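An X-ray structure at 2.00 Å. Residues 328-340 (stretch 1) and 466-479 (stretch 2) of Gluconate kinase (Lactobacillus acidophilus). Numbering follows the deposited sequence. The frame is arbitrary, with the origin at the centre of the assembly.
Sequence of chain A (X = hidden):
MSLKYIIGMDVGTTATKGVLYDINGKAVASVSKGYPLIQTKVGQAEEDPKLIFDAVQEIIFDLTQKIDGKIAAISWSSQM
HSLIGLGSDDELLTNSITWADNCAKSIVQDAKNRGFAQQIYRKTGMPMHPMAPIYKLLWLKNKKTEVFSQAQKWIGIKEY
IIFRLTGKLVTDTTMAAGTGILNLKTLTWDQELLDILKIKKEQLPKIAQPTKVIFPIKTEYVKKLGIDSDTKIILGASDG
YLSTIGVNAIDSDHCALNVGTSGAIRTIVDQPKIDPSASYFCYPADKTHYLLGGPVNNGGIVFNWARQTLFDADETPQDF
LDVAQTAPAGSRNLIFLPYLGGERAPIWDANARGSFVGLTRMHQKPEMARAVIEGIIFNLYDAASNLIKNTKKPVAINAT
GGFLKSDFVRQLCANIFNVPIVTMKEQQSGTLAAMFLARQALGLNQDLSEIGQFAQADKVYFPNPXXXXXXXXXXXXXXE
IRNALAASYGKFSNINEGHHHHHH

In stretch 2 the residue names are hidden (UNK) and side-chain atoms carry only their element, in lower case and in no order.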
# COMPACT_ATOMS: atom_id res chain seq x y z
N PRO A 328 2.08 -15.37 9.92
CA PRO A 328 2.17 -15.14 11.36
C PRO A 328 1.36 -13.92 11.78
O PRO A 328 1.13 -13.03 10.96
CB PRO A 328 3.66 -14.88 11.59
CG PRO A 328 4.14 -14.32 10.27
CD PRO A 328 3.32 -15.01 9.21
N ALA A 329 0.93 -13.90 13.03
CA ALA A 329 0.29 -12.74 13.62
C ALA A 329 1.16 -11.51 13.36
O ALA A 329 2.34 -11.49 13.69
CB ALA A 329 0.11 -12.96 15.13
N GLY A 330 0.55 -10.48 12.77
CA GLY A 330 1.26 -9.24 12.51
C GLY A 330 1.67 -9.15 11.05
O GLY A 330 2.16 -8.12 10.61
N SER A 331 1.47 -10.24 10.31
CA SER A 331 1.75 -10.31 8.88
C SER A 331 3.17 -9.82 8.50
O SER A 331 3.36 -9.19 7.45
CB SER A 331 0.71 -9.51 8.08
OG SER A 331 -0.62 -9.93 8.37
N ARG A 332 4.13 -10.12 9.35
CA ARG A 332 5.51 -9.66 9.16
C ARG A 332 5.57 -8.14 8.99
O ARG A 332 6.34 -7.62 8.17
CB ARG A 332 6.14 -10.35 7.96
CG ARG A 332 6.05 -11.87 8.02
CD ARG A 332 6.88 -12.51 6.90
NE ARG A 332 6.56 -13.92 6.77
CZ ARG A 332 7.19 -14.88 7.43
NH1 ARG A 332 8.19 -14.57 8.26
NH2 ARG A 332 6.84 -16.15 7.26
N ASN A 333 4.75 -7.45 9.77
CA ASN A 333 4.78 -6.00 9.80
C ASN A 333 4.18 -5.34 8.57
O ASN A 333 4.43 -4.16 8.32
CB ASN A 333 6.20 -5.49 10.02
CG ASN A 333 6.61 -5.51 11.47
OD1 ASN A 333 5.78 -5.74 12.37
ND2 ASN A 333 7.89 -5.26 11.72
N LEU A 334 3.41 -6.08 7.79
CA LEU A 334 2.73 -5.46 6.68
C LEU A 334 1.51 -4.69 7.21
O LEU A 334 0.70 -5.23 7.94
CB LEU A 334 2.32 -6.50 5.64
CG LEU A 334 1.54 -5.96 4.44
CD1 LEU A 334 2.36 -4.92 3.68
CD2 LEU A 334 1.12 -7.10 3.54
N ILE A 335 1.39 -3.41 6.84
CA ILE A 335 0.24 -2.59 7.23
C ILE A 335 -0.77 -2.45 6.09
O ILE A 335 -0.41 -2.13 4.95
CB ILE A 335 0.68 -1.19 7.68
CG1 ILE A 335 1.48 -1.27 8.98
CG2 ILE A 335 -0.56 -0.27 7.84
CD1 ILE A 335 0.77 -2.04 10.08
N PHE A 336 -2.05 -2.67 6.41
CA PHE A 336 -3.14 -2.42 5.49
C PHE A 336 -4.05 -1.36 6.08
O PHE A 336 -4.73 -1.62 7.08
CB PHE A 336 -3.94 -3.69 5.21
CG PHE A 336 -5.09 -3.49 4.25
CD1 PHE A 336 -4.87 -3.27 2.89
CD2 PHE A 336 -6.40 -3.53 4.70
CE1 PHE A 336 -5.93 -3.09 2.01
CE2 PHE A 336 -7.46 -3.36 3.82
CZ PHE A 336 -7.24 -3.13 2.48
N LEU A 337 -4.06 -0.17 5.48
CA LEU A 337 -5.06 0.83 5.86
C LEU A 337 -6.33 0.54 5.05
O LEU A 337 -6.30 0.55 3.82
CB LEU A 337 -4.55 2.26 5.59
CG LEU A 337 -3.23 2.69 6.26
CD1 LEU A 337 -2.85 4.14 5.89
CD2 LEU A 337 -3.33 2.54 7.77
N PRO A 338 -7.44 0.24 5.74
CA PRO A 338 -8.62 -0.34 5.07
C PRO A 338 -9.58 0.67 4.42
O PRO A 338 -10.69 0.28 4.05
CB PRO A 338 -9.37 -1.03 6.22
CG PRO A 338 -8.88 -0.40 7.47
CD PRO A 338 -7.62 0.38 7.19
N TYR A 339 -9.16 1.91 4.25
CA TYR A 339 -10.12 2.95 3.88
C TYR A 339 -10.58 2.94 2.42
O TYR A 339 -10.56 3.98 1.77
CB TYR A 339 -9.55 4.32 4.19
CG TYR A 339 -8.82 4.41 5.50
CD1 TYR A 339 -9.42 4.01 6.69
CD2 TYR A 339 -7.56 4.96 5.56
CE1 TYR A 339 -8.74 4.14 7.90
CE2 TYR A 339 -6.88 5.07 6.74
CZ TYR A 339 -7.47 4.67 7.91
OH TYR A 339 -6.75 4.82 9.07
N LEU A 340 -11.03 1.79 1.93
CA LEU A 340 -11.47 1.67 0.54
C LEU A 340 -12.62 2.64 0.14
O LEU A 340 -12.55 3.27 -0.91
CB LEU A 340 -11.81 0.21 0.21
CG LEU A 340 -10.66 -0.59 -0.43
CD1 LEU A 340 -9.44 -0.52 0.43
CD2 LEU A 340 -11.07 -2.03 -0.62
N UNK A 466 0.54 -13.70 24.28
CA UNK A 466 1.64 -13.64 23.32
C UNK A 466 1.27 -12.80 22.10
O UNK A 466 1.93 -11.81 21.81
n UNK A 466 6.11 -16.14 23.48
c UNK A 466 3.51 -15.19 22.57
c UNK A 466 5.42 -16.80 22.33
c UNK A 466 2.05 -15.06 22.92
c UNK A 466 3.90 -16.65 22.44
N UNK A 467 0.21 -13.17 21.39
CA UNK A 467 -0.28 -12.37 20.26
C UNK A 467 -0.70 -10.96 20.66
O UNK A 467 -0.45 -10.00 19.92
o UNK A 467 -2.92 -13.69 17.36
c UNK A 467 -1.45 -13.06 19.55
c UNK A 467 -1.98 -14.51 17.57
o UNK A 467 -1.77 -15.49 16.83
c UNK A 467 -1.07 -14.29 18.76
N UNK A 468 -1.34 -10.82 21.81
CA UNK A 468 -1.74 -9.50 22.27
C UNK A 468 -0.54 -8.56 22.33
O UNK A 468 -0.62 -7.39 21.93
c UNK A 468 -2.43 -9.57 23.63
N UNK A 469 0.59 -9.09 22.81
CA UNK A 469 1.82 -8.31 22.85
C UNK A 469 2.31 -7.94 21.45
O UNK A 469 2.78 -6.82 21.22
c UNK A 469 2.91 -9.07 23.61
N UNK A 470 2.23 -8.90 20.53
CA UNK A 470 2.66 -8.63 19.16
C UNK A 470 1.84 -7.46 18.59
O UNK A 470 2.39 -6.50 18.03
c UNK A 470 2.83 -9.55 16.84
o UNK A 470 3.23 -10.97 18.78
c UNK A 470 2.45 -9.87 18.28
N UNK A 471 0.53 -7.54 18.76
CA UNK A 471 -0.36 -6.52 18.22
C UNK A 471 -0.17 -5.19 18.93
O UNK A 471 -0.31 -4.14 18.33
c UNK A 471 -2.61 -10.29 16.54
c UNK A 471 -1.82 -7.00 18.25
c UNK A 471 -2.06 -8.03 17.19
o UNK A 471 -2.62 -10.92 14.26
c UNK A 471 -2.06 -8.67 14.86
c UNK A 471 -2.42 -9.33 17.52
c UNK A 471 -1.87 -7.72 15.84
c UNK A 471 -2.43 -9.95 15.22
N UNK A 472 0.15 -5.26 20.21
CA UNK A 472 0.36 -4.04 20.99
C UNK A 472 1.58 -3.28 20.47
O UNK A 472 1.62 -2.04 20.51
n UNK A 472 0.18 -2.77 25.78
c UNK A 472 0.41 -3.22 23.40
c UNK A 472 -0.02 -3.65 24.80
c UNK A 472 0.53 -4.39 22.46
o UNK A 472 -0.53 -4.76 25.00
N UNK A 473 2.57 -4.03 20.00
CA UNK A 473 3.74 -3.41 19.43
C UNK A 473 3.49 -2.95 17.99
O UNK A 473 4.04 -1.95 17.53
n UNK A 473 9.94 -4.42 19.10
c UNK A 473 4.97 -4.34 19.51
c UNK A 473 8.69 -3.82 18.58
c UNK A 473 6.17 -3.82 18.75
c UNK A 473 7.45 -4.59 19.05
N UNK A 474 2.61 -3.66 17.28
CA UNK A 474 2.36 -3.35 15.88
C UNK A 474 1.35 -2.20 15.65
O UNK A 474 1.43 -1.51 14.64
c UNK A 474 1.92 -4.60 15.12
c UNK A 474 1.59 -4.40 13.64
c UNK A 474 1.05 -5.72 13.07
c UNK A 474 2.82 -3.92 12.86
N UNK A 475 0.42 -2.01 16.58
CA UNK A 475 -0.56 -0.93 16.44
C UNK A 475 0.06 0.47 16.28
O UNK A 475 -0.42 1.28 15.47
c UNK A 475 -4.03 1.92 18.25
c UNK A 475 -1.60 -0.94 17.59
c UNK A 475 -4.78 1.94 17.07
c UNK A 475 -3.48 0.09 16.25
c UNK A 475 -2.72 0.07 17.41
c UNK A 475 -3.01 0.99 18.41
c UNK A 475 -4.51 1.02 16.07
N UNK A 476 1.11 0.78 17.05
CA UNK A 476 1.74 2.09 16.85
C UNK A 476 2.27 2.27 15.42
O UNK A 476 2.23 3.37 14.90
c UNK A 476 2.40 1.20 18.97
c UNK A 476 1.63 0.09 18.25
c UNK A 476 2.91 2.08 17.85
N UNK A 477 2.77 1.21 14.80
CA UNK A 477 3.24 1.30 13.42
C UNK A 477 2.05 1.55 12.47
O UNK A 477 2.16 2.34 11.54
c UNK A 477 3.98 0.03 13.01
c UNK A 477 5.14 -1.41 11.31
c UNK A 477 5.32 1.08 11.16
c UNK A 477 4.43 -0.07 11.54
N UNK A 478 0.92 0.89 12.73
CA UNK A 478 -0.29 1.12 11.95
C UNK A 478 -0.66 2.61 12.00
O UNK A 478 -0.98 3.21 10.97
o UNK A 478 -6.56 1.40 10.28
c UNK A 478 -3.30 -0.21 10.84
c UNK A 478 -2.81 0.56 11.90
c UNK A 478 -5.33 1.10 10.80
c UNK A 478 -4.85 1.86 11.84
c UNK A 478 -1.44 0.28 12.50
c UNK A 478 -4.56 0.05 10.29
c UNK A 478 -3.60 1.60 12.38
N UNK A 479 -0.60 3.20 13.19
CA UNK A 479 -0.92 4.61 13.37
C UNK A 479 0.11 5.54 12.72
O UNK A 479 -0.23 6.64 12.26
s UNK A 479 -2.46 4.12 15.62
c UNK A 479 -1.06 4.94 14.85
O HOH W 1 -7.69 3.73 11.31

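Position 466 carries four carbons in a row ending in nitrogen, out of reach of stretch 1: K466. At 467, three carbons, the third bearing two oxygens, touch A329: E467. Its CD lies 3.6 Å from A329 CB. Positions 468 and 469 hold one carbon each and touch nothing here: A468 and A469.

Position 470 has a CB carrying one oxygen and one carbon and touches A329, the mark of T470; its CG2 sits 3.7 Å from A329 O. Position 471 shows a CB and a six-carbon ring bearing one oxygen, against A329 and G330, hence Y471. Its CB points sideways, but the ring reaches the turn, with OH 3.5 Å from A329 CA.

Position 472 has three carbons, the last with one oxygen and one nitrogen: Q472, exposed. Position 473, four carbons and a terminal nitrogen, is K473. Neither meets stretch 1. At 474, four carbons fork at the second and touch G330, N333 and I335: L474. CD2 packs 3.6 Å from G330 CA and CD1 3.9 Å from I335 CD1.

Position 475 is a CB and an unadorned six-carbon ring, F475, its CB directed away. At 476 three carbons close onto the backbone nitrogen: P476. That N has no hydrogen to give to the preceding turn, and the helix kinks here. Position 477 repeats the forked four carbons, against N333 and I335: L477, whose CG lies 4.1 Å from I335 CG1.

Position 478 again has a ring bearing an oxygen, touching I335 through Y339: Y478, which loses more area to the other stretch than any other residue here. L337 CD2 sits over one face, 4.0 Å from the ring centroid in a CH-pi contact, while F336 O and P338 CD lie at the edge. Position 479, one carbon then sulfur, is C479, pointing away.

The contact works by shape, with no direct hydrogen bond between the stretches. T470, L474 and L477 direct CB toward stretch 1, and the two tyrosines add reach from the sides. At one end the helix meets a type II turn from P328 to S331, closed by S331 N to P328 O at 2.9 Å. G330 suits this place twice: its backbone angles would jam a CB against the preceding carbonyl, and an ideal CB would stand only 3.5 Å from T470 CG2. At the other end I335 fits among L474, L477 and Y478. One water bridges the hydroxyls there, 2.7 Å from Y339 OH and 2.8 Å from Y478 OH, giving the packing a water-mediated polar link.

Stretch 2, residues 466-479: KEAATYQKLFPLYC
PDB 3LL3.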